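Local coordinates for pyroglutamyl-peptidase I (Fervidobacterium islandicum, PDB 6LTQ) that removes the N-terminal pyroglutamyl (pyrrolidone carboxyl) residue from peptides as a cysteine peptidase of a thermophilic, keratin-degrading bacterium, at the interface of chains A and B and the interface of chains A and C. Coordinates in Å, arbitrary orientation; residue numbers count along the deposited sequence, not the author numbering. Chains: chain A/B/C, Pyroglutamyl-peptidase I.

Contact 1: the interface of chains A and B. Residues chain A 142, 144, 202, 205; chain B 185-186, 200, 202.
A:Thr202 and B:Thr202 face each other with matching torsions: in both, OG1 stands between the backbone N and the carbonyl carbon (chi1 66° and 67°), while CG2 lies anti to the carbonyl carbon. The two side chains of this pyroglutamyl peptidase family enzyme thus meet tip to tip about the two-fold axis relating chains A and B, hydroxyl opposite methyl, in an interface of the deposited assembly that may be biological. A:Thr202 OG1 comes to 3.6 Å from B:Thr202 CG2, and the reverse pair has the same spacing. Two waters tie the pair together: water 1 bridges the hydroxyls, 2.8 Å from A:Thr202 OG1 and equally far from B:Thr202 OG1, and water 2 spans the two backbone N atoms. A:Thr202 OG1 also accepts a nearly straight hydrogen bond from A:Leu205 N (3.1 Å, 162° at H), capping the start of helix 203-215, which is likely to hold the hydroxyl oxygen in place. Replacing A:Thr202 by a valine would probably leave A:Leu205 N without its side-chain cap and break the water bridge to B:Thr202 OG1. In the first turn of that helix, A:Leu205 sends its CD2 branch across the pyrrolidine ring of B:Pro185, 3.7 Å from CG, while its CB and CD2 also flank the B:Thr202 methyl. A:Pro144 covers another part of B:Pro185, its CD 3.7 Å from CB, so leucine and proline of chain A both pack on the first residue of helix 185-189. Farther out, A:Lys142, poorly ordered, runs alongside B:Glu186, the two CB atoms 4.0 Å apart; as modelled, the amine NZ lies 4.8 Å from the carboxylate OE1, but the disorder makes that spacing uncertain; any attraction would probably be long-range.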
# COMPACT_ATOMS: atom_id res chain seq x y z
N LYS A 142 16.14 17.92 2.14
CA LYS A 142 15.83 16.80 3.03
C LYS A 142 14.32 16.65 3.27
O LYS A 142 13.90 16.13 4.31
CB LYS A 142 16.57 16.93 4.37
CG LYS A 142 18.10 17.05 4.18
CD LYS A 142 18.84 17.04 5.51
CE LYS A 142 20.33 17.26 5.32
NZ LYS A 142 21.07 17.11 6.61
N PRO A 144 10.86 14.87 1.77
CA PRO A 144 10.29 13.94 0.79
C PRO A 144 9.28 14.64 -0.11
O PRO A 144 8.39 15.35 0.36
CB PRO A 144 9.62 12.87 1.66
CG PRO A 144 10.27 12.98 2.99
CD PRO A 144 10.55 14.46 3.15
N THR A 202 4.41 16.51 9.77
CA THR A 202 4.09 17.59 10.71
C THR A 202 3.81 18.90 9.98
O THR A 202 4.34 19.16 8.90
CB THR A 202 5.24 17.84 11.71
OG1 THR A 202 6.39 18.34 11.01
CG2 THR A 202 5.57 16.57 12.55
N LEU A 205 7.07 20.74 9.09
CA LEU A 205 7.78 20.36 7.87
C LEU A 205 6.99 20.74 6.61
O LEU A 205 7.58 21.19 5.62
CB LEU A 205 8.10 18.86 7.89
CG LEU A 205 9.01 18.43 6.73
CD1 LEU A 205 10.33 19.24 6.75
CD2 LEU A 205 9.33 16.95 6.85
N PRO B 185 12.46 12.01 7.69
CA PRO B 185 12.24 12.56 6.34
C PRO B 185 13.53 12.62 5.52
O PRO B 185 13.51 12.32 4.32
CB PRO B 185 11.63 13.94 6.61
CG PRO B 185 10.95 13.79 7.99
CD PRO B 185 11.90 12.87 8.76
N GLU B 186 14.67 12.91 6.15
CA GLU B 186 15.90 12.95 5.37
C GLU B 186 16.25 11.59 4.76
O GLU B 186 16.87 11.53 3.69
CB GLU B 186 17.06 13.45 6.23
CG GLU B 186 17.41 12.52 7.38
CD GLU B 186 18.22 13.23 8.44
OE1 GLU B 186 19.44 12.99 8.50
OE2 GLU B 186 17.65 14.06 9.19
N SER B 200 7.36 8.90 6.58
CA SER B 200 8.41 9.38 7.47
C SER B 200 7.76 10.09 8.65
O SER B 200 6.55 10.34 8.67
CB SER B 200 9.39 10.31 6.73
OG SER B 200 8.71 11.46 6.24
N THR B 202 9.18 13.34 11.43
CA THR B 202 10.32 14.19 11.81
C THR B 202 10.97 13.71 13.11
O THR B 202 10.33 13.12 13.98
CB THR B 202 9.90 15.65 11.99
OG1 THR B 202 9.04 15.77 13.13
CG2 THR B 202 9.20 16.20 10.72
O HOH W 1 8.28 18.50 13.02
O HOH W 2 6.49 14.13 10.10

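Contact 2: the interface of chains A and C. Residues chain A 97, 99, 101, 149-150, 153; chain C 95, 126, 149.
The backbone carbonyl oxygens of A:Tyr149 and C:Tyr149 face each other across the two-fold axis, and each is gripped by the same two waters. Water 3 lies 2.6 Å from A:Tyr149 O, and water 4 lies 2.8 Å from C:Tyr149 O; each water also reaches the opposite carbonyl, and the two waters touch one another. They thus join oxygens that stand 4.1 Å apart, O to O. Beside this bridge the phenol of C:Tyr149 pushes into chain A of this pyroglutamyl peptidase, across an assembly interface that may be biological. With CG anti to the carbonyl carbon (chi1 -71°), its ring lies beneath the side-chain amide of A:Gln153, which stacks over one face with the planes 15° apart. The amide nitrogen NE2 sits toward the ring's rim, 3.3 Å from C:Tyr149 CG, while CD stands nearly over the ring centre and OE1 over CE1. The bend at chi2 (79°) swings the amide back over the ring, while CG itself stands over the CE2-CZ part. At the CD2-CE2 side, A:Ile97 crosses the tyrosine at about a right angle, its CD1 methyl 3.4 Å from CD2. A:Leu99 adds its CD2 branch near CE2 and the hydroxyl, and A:Thr150 meets the tyrosine CB at the base of the ring. The phenol OH binds water 5 at 2.9 Å, and this water, in the ring plane, passes the link on to the A:Asp101 carboxylate through OD2. C:Val95 and C:Met126 flank A:Ile97 more loosely. A:Ile97 ends strand 95-97, A:Asp101 belongs to strand 100-102, and the Tyr149 segment directly follows strand 145-148, so the tyrosine docks where the loop after one strand faces the neighbouring subunit's short strands.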
# COMPACT_ATOMS: atom_id res chain seq x y z
N ILE A 97 -7.19 17.81 -14.93
CA ILE A 97 -8.05 17.28 -15.99
C ILE A 97 -9.43 17.92 -15.94
O ILE A 97 -9.91 18.38 -14.90
CB ILE A 97 -8.17 15.74 -15.95
CG1 ILE A 97 -8.92 15.27 -14.72
CG2 ILE A 97 -6.78 15.06 -16.07
CD1 ILE A 97 -9.36 13.84 -14.89
N LEU A 99 -12.56 17.37 -15.56
CA LEU A 99 -13.55 16.41 -15.10
C LEU A 99 -13.82 16.60 -13.62
O LEU A 99 -12.88 16.74 -12.82
CB LEU A 99 -13.09 14.97 -15.36
CG LEU A 99 -14.17 13.90 -15.13
CD1 LEU A 99 -15.20 13.96 -16.25
CD2 LEU A 99 -13.55 12.51 -15.02
N ASP A 101 -15.64 14.29 -10.81
CA ASP A 101 -16.17 12.95 -10.61
C ASP A 101 -15.79 12.46 -9.22
O ASP A 101 -14.62 12.17 -8.97
CB ASP A 101 -15.66 11.99 -11.68
CG ASP A 101 -16.34 10.62 -11.60
OD1 ASP A 101 -17.58 10.56 -11.53
OD2 ASP A 101 -15.64 9.60 -11.62
N TYR A 149 0.78 12.54 -11.30
CA TYR A 149 0.12 12.78 -12.58
C TYR A 149 -1.40 12.70 -12.48
O TYR A 149 -2.10 12.77 -13.50
CB TYR A 149 0.65 11.81 -13.64
CG TYR A 149 2.05 12.20 -14.04
CD1 TYR A 149 3.14 11.80 -13.27
CD2 TYR A 149 2.27 13.03 -15.13
CE1 TYR A 149 4.44 12.21 -13.60
CE2 TYR A 149 3.56 13.43 -15.48
CZ TYR A 149 4.64 13.00 -14.71
OH TYR A 149 5.92 13.40 -15.02
N THR A 150 -1.94 12.58 -11.26
CA THR A 150 -3.37 12.75 -11.09
C THR A 150 -3.62 13.46 -9.76
O THR A 150 -3.15 13.01 -8.71
CB THR A 150 -4.14 11.43 -11.14
OG1 THR A 150 -5.49 11.68 -10.73
CG2 THR A 150 -3.52 10.38 -10.23
N GLN A 153 -10.29 14.06 -8.98
CA GLN A 153 -11.35 14.66 -9.79
C GLN A 153 -12.35 15.41 -8.93
O GLN A 153 -13.53 15.52 -9.30
CB GLN A 153 -12.09 13.59 -10.62
CG GLN A 153 -11.17 12.79 -11.55
CD GLN A 153 -10.42 11.71 -10.79
OE1 GLN A 153 -11.02 11.01 -9.99
NE2 GLN A 153 -9.11 11.60 -11.02
N VAL C 95 -6.95 8.49 -19.17
CA VAL C 95 -6.17 9.67 -19.53
C VAL C 95 -4.86 9.24 -20.17
O VAL C 95 -4.13 8.41 -19.61
CB VAL C 95 -5.85 10.55 -18.31
CG1 VAL C 95 -4.93 11.71 -18.70
CG2 VAL C 95 -7.12 11.06 -17.68
N MET C 126 -8.51 12.45 -23.07
CA MET C 126 -9.28 11.43 -22.39
C MET C 126 -9.96 10.55 -23.42
O MET C 126 -10.32 11.04 -24.50
CB MET C 126 -10.33 12.05 -21.46
CG MET C 126 -9.76 12.52 -20.13
SD MET C 126 -11.00 13.18 -19.00
CE MET C 126 -11.25 14.82 -19.69
N TYR C 149 -6.51 7.27 -13.68
CA TYR C 149 -6.31 8.55 -14.35
C TYR C 149 -4.86 8.82 -14.69
O TYR C 149 -4.54 9.92 -15.14
CB TYR C 149 -6.90 9.69 -13.50
CG TYR C 149 -8.39 9.62 -13.52
CD1 TYR C 149 -9.08 8.71 -12.74
CD2 TYR C 149 -9.12 10.45 -14.37
CE1 TYR C 149 -10.50 8.64 -12.81
CE2 TYR C 149 -10.48 10.39 -14.44
CZ TYR C 149 -11.17 9.49 -13.67
OH TYR C 149 -12.55 9.45 -13.76
O HOH W 3 -2.28 11.71 -15.85
O HOH W 4 -4.90 12.61 -14.50
O HOH W 5 -13.87 7.51 -11.98

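Contact 1 and contact 2 lie about 28 Å apart, measured between the centres of their C-alpha atoms, and join chain A to two different copies, B and C. They share no chain A residue, yet strand 145-148 lies between A:Pro144 of contact 1 and A:Tyr149 of contact 2, so a short stretch of chain connects the two surfaces. Each belongs to its own two-fold symmetric interface. Repeating both kinds of interface could account for the four-copy deposited assembly, although the structure alone does not establish it as the form in solution. Burial on two surfaces of each subunit may contribute to thermostability.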